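Local coordinates for ribosome inactivating type 1 protein (Iris hollandica, PDB 3MVG) that belongs to the type 1 ribosome-inactivating proteins, single-chain plant toxins named for their damage to ribosomes, at residues Leu152-Leu155 / Ile156-Ser160; Arg210-Gly214 / Arg215-Pro219. One frame throughout, in Å; residues are numbered along the deposited sequence.

Interaction 1. Residues Leu152-Leu155 / Ile156-Ser160; sequences LIVL and IQLVS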
ATOM      1  N   LEU A 152       4.525  -1.866 -23.577  1.00  9.30           N
ATOM      2  CA  LEU A 152       4.913  -2.990 -22.733  1.00  9.67           C
ATOM      3  C   LEU A 152       5.621  -2.549 -21.458  1.00  9.63           C
ATOM      4  O   LEU A 152       5.417  -3.137 -20.407  1.00  9.96           O
ATOM      5  CB  LEU A 152       5.751  -3.998 -23.514  1.00  9.96           C
ATOM      6  CG  LEU A 152       4.966  -4.869 -24.494  1.00 10.16           C
ATOM      7  CD1 LEU A 152       5.923  -5.619 -25.409  1.00 12.33           C
ATOM      8  CD2 LEU A 152       4.022  -5.839 -23.783  1.00 12.10           C
ATOM      9  N   ILE A 153       6.414  -1.489 -21.526  1.00  9.40           N
ATOM     10  CA  ILE A 153       7.032  -0.936 -20.318  1.00 10.05           C
ATOM     11  C   ILE A 153       5.953  -0.550 -19.304  1.00  9.71           C
ATOM     12  O   ILE A 153       6.074  -0.840 -18.109  1.00  9.70           O
ATOM     13  CB  ILE A 153       7.931   0.277 -20.657  1.00 10.22           C
ATOM     14  CG1 ILE A 153       9.200  -0.212 -21.359  1.00 10.80           C
ATOM     15  CG2 ILE A 153       8.291   1.063 -19.403  1.00 11.72           C
ATOM     16  CD1 ILE A 153      10.034   0.893 -21.996  1.00 12.71           C
ATOM     17  N   VAL A 154       4.903   0.118 -19.782  1.00  9.55           N
ATOM     18  CA  VAL A 154       3.786   0.529 -18.928  1.00  9.96           C
ATOM     19  C   VAL A 154       3.068  -0.700 -18.358  1.00  9.75           C
ATOM     20  O   VAL A 154       2.865  -0.812 -17.145  1.00  9.57           O
ATOM     21  CB  VAL A 154       2.794   1.439 -19.698  1.00  9.94           C
ATOM     22  CG1 VAL A 154       1.543   1.723 -18.869  1.00 10.46           C
ATOM     23  CG2 VAL A 154       3.467   2.755 -20.090  1.00 11.47           C
ATOM     24  N   LEU A 155       2.704  -1.635 -19.228  1.00  9.47           N
ATOM     25  CA  LEU A 155       1.909  -2.797 -18.804  1.00  9.90           C
ATOM     26  C   LEU A 155       2.675  -3.755 -17.901  1.00  9.60           C
ATOM     27  O   LEU A 155       2.125  -4.246 -16.924  1.00  9.50           O
ATOM     28  CB  LEU A 155       1.332  -3.531 -20.011  1.00 10.85           C
ATOM     29  CG  LEU A 155       0.346  -2.684 -20.818  1.00 11.89           C
ATOM     30  CD1 LEU A 155      -0.132  -3.427 -22.052  1.00 15.44           C
ATOM     31  CD2 LEU A 155      -0.838  -2.183 -19.984  1.00 15.54           C
ATOM     32  N   ILE A 156       3.943  -4.008 -18.220  1.00  9.26           N
ATOM     33  CA  ILE A 156       4.778  -4.846 -17.372  1.00  9.38           C
ATOM     34  C   ILE A 156       4.863  -4.265 -15.962  1.00  9.43           C
ATOM     35  O   ILE A 156       4.711  -4.989 -14.971  1.00  9.36           O
ATOM     36  CB  ILE A 156       6.172  -5.068 -17.991  1.00  9.28           C
ATOM     37  CG1 ILE A 156       6.050  -5.996 -19.207  1.00 10.73           C
ATOM     38  CG2 ILE A 156       7.142  -5.633 -16.946  1.00 10.65           C
ATOM     39  CD1 ILE A 156       7.257  -5.992 -20.136  1.00 11.43           C
ATOM     40  N   GLN A 157       5.074  -2.965 -15.854  1.00  9.07           N
ATOM     41  CA  GLN A 157       5.165  -2.366 -14.533  1.00  9.79           C
ATOM     42  C   GLN A 157       3.849  -2.392 -13.771  1.00  9.38           C
ATOM     43  O   GLN A 157       3.846  -2.615 -12.567  1.00  9.94           O
ATOM     44  CB  GLN A 157       5.732  -0.961 -14.604  1.00 10.32           C
ATOM     45  CG  GLN A 157       7.190  -0.932 -14.997  1.00 10.49           C
ATOM     46  CD  GLN A 157       7.727   0.465 -15.004  1.00 10.94           C
ATOM     47  OE1 GLN A 157       8.393   0.896 -14.060  1.00 11.56           O
ATOM     48  NE2 GLN A 157       7.409   1.205 -16.053  1.00 10.40           N
ATOM     49  N   LEU A 158       2.733  -2.185 -14.464  1.00  8.95           N
ATOM     50  CA  LEU A 158       1.430  -2.100 -13.803  1.00  9.33           C
ATOM     51  C   LEU A 158       0.749  -3.444 -13.593  1.00  9.28           C
ATOM     52  O   LEU A 158      -0.285  -3.508 -12.911  1.00  9.82           O
ATOM     53  CB  LEU A 158       0.511  -1.113 -14.531  1.00  9.60           C
ATOM     54  CG  LEU A 158       1.026   0.327 -14.527  1.00  9.69           C
ATOM     55  CD1 LEU A 158       0.121   1.204 -15.371  1.00 11.58           C
ATOM     56  CD2 LEU A 158       1.094   0.859 -13.111  1.00 12.35           C
ATOM     57  N   VAL A 159       1.320  -4.511 -14.150  1.00  8.88           N
ATOM     58  CA  VAL A 159       0.794  -5.858 -13.964  1.00  9.21           C
ATOM     59  C   VAL A 159       1.831  -6.737 -13.257  1.00  8.97           C
ATOM     60  O   VAL A 159       1.590  -7.178 -12.135  1.00  9.39           O
ATOM     61  CB  VAL A 159       0.335  -6.482 -15.311  1.00  9.22           C
ATOM     62  CG1 VAL A 159      -0.082  -7.919 -15.117  1.00 10.37           C
ATOM     63  CG2 VAL A 159      -0.812  -5.664 -15.906  1.00  9.66           C
ATOM     64  N   SER A 160       2.982  -6.975 -13.888  1.00  9.04           N
ATOM     65  CA  SER A 160       4.006  -7.856 -13.304  1.00  9.35           C
ATOM     66  C   SER A 160       4.689  -7.251 -12.079  1.00  9.40           C
ATOM     67  O   SER A 160       4.842  -7.917 -11.054  1.00  9.32           O
ATOM     68  CB  SER A 160       5.064  -8.212 -14.342  1.00  9.67           C
ATOM     69  OG  SER A 160       4.502  -8.908 -15.442  1.00 10.89           O
TER
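Gln157 lies alongside Ile153, one helical turn earlier, both side chains pointing the same way, and its amide swings back over the backbone of that residue. Gln157 NE2 donates to Ile153 O at 3.2 Å and also lies 3.5 Å from Ile153 CG2. Ile153 O is thus gripped twice, by the backbone N of Gln157 and by NE2, which reach it from opposite faces of the carbonyl plane; NE2 stands 59° out of that plane, although the oxygen itself lies nearly in the plane of the glutamine amide. With CG placed beside its own backbone N (chi1 -69°), the glutamine chain starts back toward the preceding turn. Val154 and Leu158 form a second side-by-side pair, Val154 CG1 meeting Leu158 CD1 at 3.8 Å; these branched apolar chains suit their surroundings, Val154 packing on Ile122 and Leu158 on Leu129. On another flank, Ile156 CD1 rests 4.2 Å from Leu152 CB, while the isoleucine also meets Leu111 and Val73. The helical bond from Ile156 N to Leu152 O is short, 2.8 Å, but that from Val159 N to Leu155 O is weak, within the wider pi-type turn of 157-160. Because OE1 of Gln157 bonds to NE2 of Gln198, the amide is bonded through both OE1 and NE2, which fixes its flip and satisfies a buried polar group beside Tyr108, Arg119 and Leu124.

Interaction 2. Residues Arg210-Gly214 / Arg215-Pro219; sequences RAEGG and RFLQP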
ATOM      1  N   ARG A 210      16.648 -18.416   1.446  1.00 15.28           N
ATOM      2  CA  ARG A 210      17.868 -18.904   2.105  1.00 16.40           C
ATOM      3  C   ARG A 210      18.020 -18.389   3.532  1.00 16.41           C
ATOM      4  O   ARG A 210      18.968 -18.767   4.237  1.00 16.63           O
ATOM      5  CB  ARG A 210      19.101 -18.500   1.301  1.00 17.19           C
ATOM      6  CG  ARG A 210      19.135 -19.024  -0.116  1.00 19.47           C
ATOM      7  CD  ARG A 210      20.498 -18.798  -0.733  1.00 21.98           C
ATOM      8  NE  ARG A 210      21.508 -19.653  -0.107  1.00 23.88           N
ATOM      9  CZ  ARG A 210      22.732 -19.861  -0.586  0.70 24.87           C
ATOM     10  NH1 ARG A 210      23.127 -19.275  -1.711  0.70 25.53           N
ATOM     11  NH2 ARG A 210      23.566 -20.662   0.062  0.70 25.18           N
ATOM     12  N   ALA A 211      17.101 -17.535   3.975  1.00 16.19           N
ATOM     13  CA  ALA A 211      17.222 -16.894   5.284  1.00 16.42           C
ATOM     14  C   ALA A 211      17.217 -17.915   6.420  1.00 16.80           C
ATOM     15  O   ALA A 211      16.563 -18.956   6.332  1.00 16.67           O
ATOM     16  CB  ALA A 211      16.116 -15.881   5.481  1.00 16.29           C
ATOM     17  N   GLU A 212      17.967 -17.602   7.474  1.00 17.31           N
ATOM     18  CA  GLU A 212      18.059 -18.457   8.653  1.00 18.02           C
ATOM     19  C   GLU A 212      17.528 -17.692   9.844  1.00 18.09           C
ATOM     20  O   GLU A 212      18.009 -16.601  10.155  1.00 17.94           O
ATOM     21  CB  GLU A 212      19.503 -18.905   8.878  1.00 18.57           C
ATOM     22  CG  GLU A 212      19.949 -19.934   7.853  1.00 19.46           C
ATOM     23  CD  GLU A 212      21.398 -20.348   7.996  0.70 20.37           C
ATOM     24  OE1 GLU A 212      22.051 -19.943   8.978  0.70 21.68           O
ATOM     25  OE2 GLU A 212      21.878 -21.082   7.114  0.70 22.57           O
ATOM     26  N   GLY A 213      16.509 -18.254  10.488  1.00 18.32           N
ATOM     27  CA  GLY A 213      15.781 -17.547  11.532  1.00 18.81           C
ATOM     28  C   GLY A 213      15.250 -16.212  11.034  1.00 18.40           C
ATOM     29  O   GLY A 213      15.175 -15.246  11.790  1.00 18.90           O
ATOM     30  N   GLY A 214      14.896 -16.164   9.747  1.00 18.49           N
ATOM     31  CA  GLY A 214      14.402 -14.943   9.115  1.00 18.00           C
ATOM     32  C   GLY A 214      15.469 -13.940   8.706  1.00 17.86           C
ATOM     33  O   GLY A 214      15.161 -12.957   8.037  1.00 17.57           O
ATOM     34  N   ARG A 215      16.721 -14.178   9.094  1.00 17.93           N
ATOM     35  CA  ARG A 215      17.810 -13.244   8.790  1.00 17.65           C
ATOM     36  C   ARG A 215      18.475 -13.581   7.464  1.00 16.66           C
ATOM     37  O   ARG A 215      18.804 -14.738   7.197  1.00 16.61           O
ATOM     38  CB  ARG A 215      18.866 -13.233   9.908  1.00 18.30           C
ATOM     39  CG  ARG A 215      18.357 -12.788  11.290  1.00 21.16           C
ATOM     40  CD  ARG A 215      18.023 -11.299  11.350  0.70 24.83           C
ATOM     41  NE  ARG A 215      19.185 -10.450  11.076  1.00 28.16           N
ATOM     42  CZ  ARG A 215      19.136  -9.130  10.910  1.00 29.60           C
ATOM     43  NH1 ARG A 215      17.980  -8.478  10.989  1.00 31.06           N
ATOM     44  NH2 ARG A 215      20.252  -8.457  10.664  1.00 30.63           N
ATOM     45  N   PHE A 216      18.675 -12.566   6.628  1.00 15.99           N
ATOM     46  CA  PHE A 216      19.321 -12.759   5.331  1.00 16.09           C
ATOM     47  C   PHE A 216      20.787 -13.150   5.495  1.00 16.78           C
ATOM     48  O   PHE A 216      21.508 -12.559   6.305  1.00 17.29           O
ATOM     49  CB  PHE A 216      19.287 -11.460   4.522  1.00 16.01           C
ATOM     50  CG  PHE A 216      17.964 -11.153   3.857  1.00 15.03           C
ATOM     51  CD1 PHE A 216      16.821 -11.923   4.082  1.00 14.99           C
ATOM     52  CD2 PHE A 216      17.868 -10.045   3.018  1.00 15.64           C
ATOM     53  CE1 PHE A 216      15.612 -11.601   3.449  1.00 14.28           C
ATOM     54  CE2 PHE A 216      16.673  -9.718   2.387  1.00 15.84           C
ATOM     55  CZ  PHE A 216      15.548 -10.492   2.601  1.00 15.41           C
ATOM     56  N   LEU A 217      21.232 -14.116   4.704  1.00 16.99           N
ATOM     57  CA  LEU A 217      22.658 -14.435   4.622  1.00 17.96           C
ATOM     58  C   LEU A 217      23.444 -13.269   4.022  1.00 18.38           C
ATOM     59  O   LEU A 217      24.572 -12.988   4.439  1.00 18.84           O
ATOM     60  CB  LEU A 217      22.887 -15.705   3.804  1.00 18.43           C
ATOM     61  CG  LEU A 217      22.165 -16.999   4.202  1.00 19.96           C
ATOM     62  CD1 LEU A 217      22.546 -18.113   3.235  1.00 21.65           C
ATOM     63  CD2 LEU A 217      22.449 -17.412   5.647  1.00 22.48           C
ATOM     64  N   GLN A 218      22.842 -12.597   3.042  1.00 18.16           N
ATOM     65  CA  GLN A 218      23.453 -11.451   2.381  1.00 18.40           C
ATOM     66  C   GLN A 218      22.465 -10.287   2.351  1.00 18.22           C
ATOM     67  O   GLN A 218      21.556 -10.258   1.511  1.00 18.49           O
ATOM     68  CB  GLN A 218      23.900 -11.815   0.960  1.00 18.29           C
ATOM     69  CG  GLN A 218      25.033 -12.834   0.885  1.00 20.67           C
ATOM     70  CD  GLN A 218      26.324 -12.357   1.540  0.70 22.01           C
ATOM     71  OE1 GLN A 218      26.668 -11.171   1.490  0.70 22.81           O
ATOM     72  NE2 GLN A 218      27.051 -13.289   2.149  0.70 23.65           N
ATOM     73  N   PRO A 219      22.618  -9.328   3.283  1.00 17.85           N
ATOM     74  CA  PRO A 219      21.760  -8.144   3.278  1.00 17.53           C
ATOM     75  C   PRO A 219      21.757  -7.422   1.928  1.00 17.08           C
ATOM     76  O   PRO A 219      22.772  -7.380   1.231  1.00 17.61           O
ATOM     77  CB  PRO A 219      22.365  -7.279   4.382  1.00 17.93           C
ATOM     78  CG  PRO A 219      22.890  -8.289   5.363  1.00 18.54           C
ATOM     79  CD  PRO A 219      23.443  -9.400   4.505  1.00 18.17           C
TER
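Glu212 and Arg215 face each other as an antiparallel hydrogen-bonded pair, a single bridge. Glu212 N donates to Arg215 O at 3.0 Å, and Arg215 N returns the bond to Glu212 O at 2.9 Å. The two are not alike: the first donor is tilted only 22° from the carbonyl plane of Arg215, whereas Arg215 N stands well above that of Glu212, 62° out of it. Arg215 O also meets Ala211 CA in a CA-H...O contact of 3.3 Å. Beyond this bridge Leu217 reaches back across the turn. Its side chain crosses that of Arg210 at about a right angle. The fork of the leucine lets its two methyls part company: Leu217 CD1 lies 3.8 Å from Arg210 NE, approaching the guanidinium obliquely, while Leu217 CD2 comes within 3.9 Å of Glu212 CD, and a branched apolar tip therefore touches a charged group with each of its arms.

The link is a type I' turn from Glu212 to Arg215, the tight two-residue connection familiar from beta hairpins, here closing a single bridge. Its two corners, Gly213 and Gly214, are glycines with positive phi, a backbone region that glycine enters easily.

Further out, Ala211 CB stands at the edge of the Phe216 ring, near its plane, 4.3 Å from Phe216 CD1; the small methyl fits beside a ring that packs on Leu204 and Val208 of helix 201-210 and on Ala238. Phe216 bonds through its backbone to Ser233, tying strand 215-223 to strand 229-234. Arg215, whose long chain, bent at chi2 and chi3, leads away from the turn, carries NH1 to a salt bridge with Asp234 OD1.

Overall arrangement
Both contacts are local, made between neighbours along the chain, but they sit in contrasting settings. Interaction 1 lies within helix 146-164, its centre about 5 Å from the centre of the chain, where every touching residue is buried. Interaction 2, whose centre is about 26 Å from that of the chain, is largely exposed. The centres of interaction 1 and interaction 2 are about 30 Å apart. The nearest atoms of interactions 1 and 2 are about 18 Å apart, so the two do not touch. Along the chain 152-160 comes first and 210-219 follows. Interaction 1 belongs to the buried helical interior, and interaction 2 to a surface turn between helix 201-210 and the two-stranded sheet of 215-223 and 229-234.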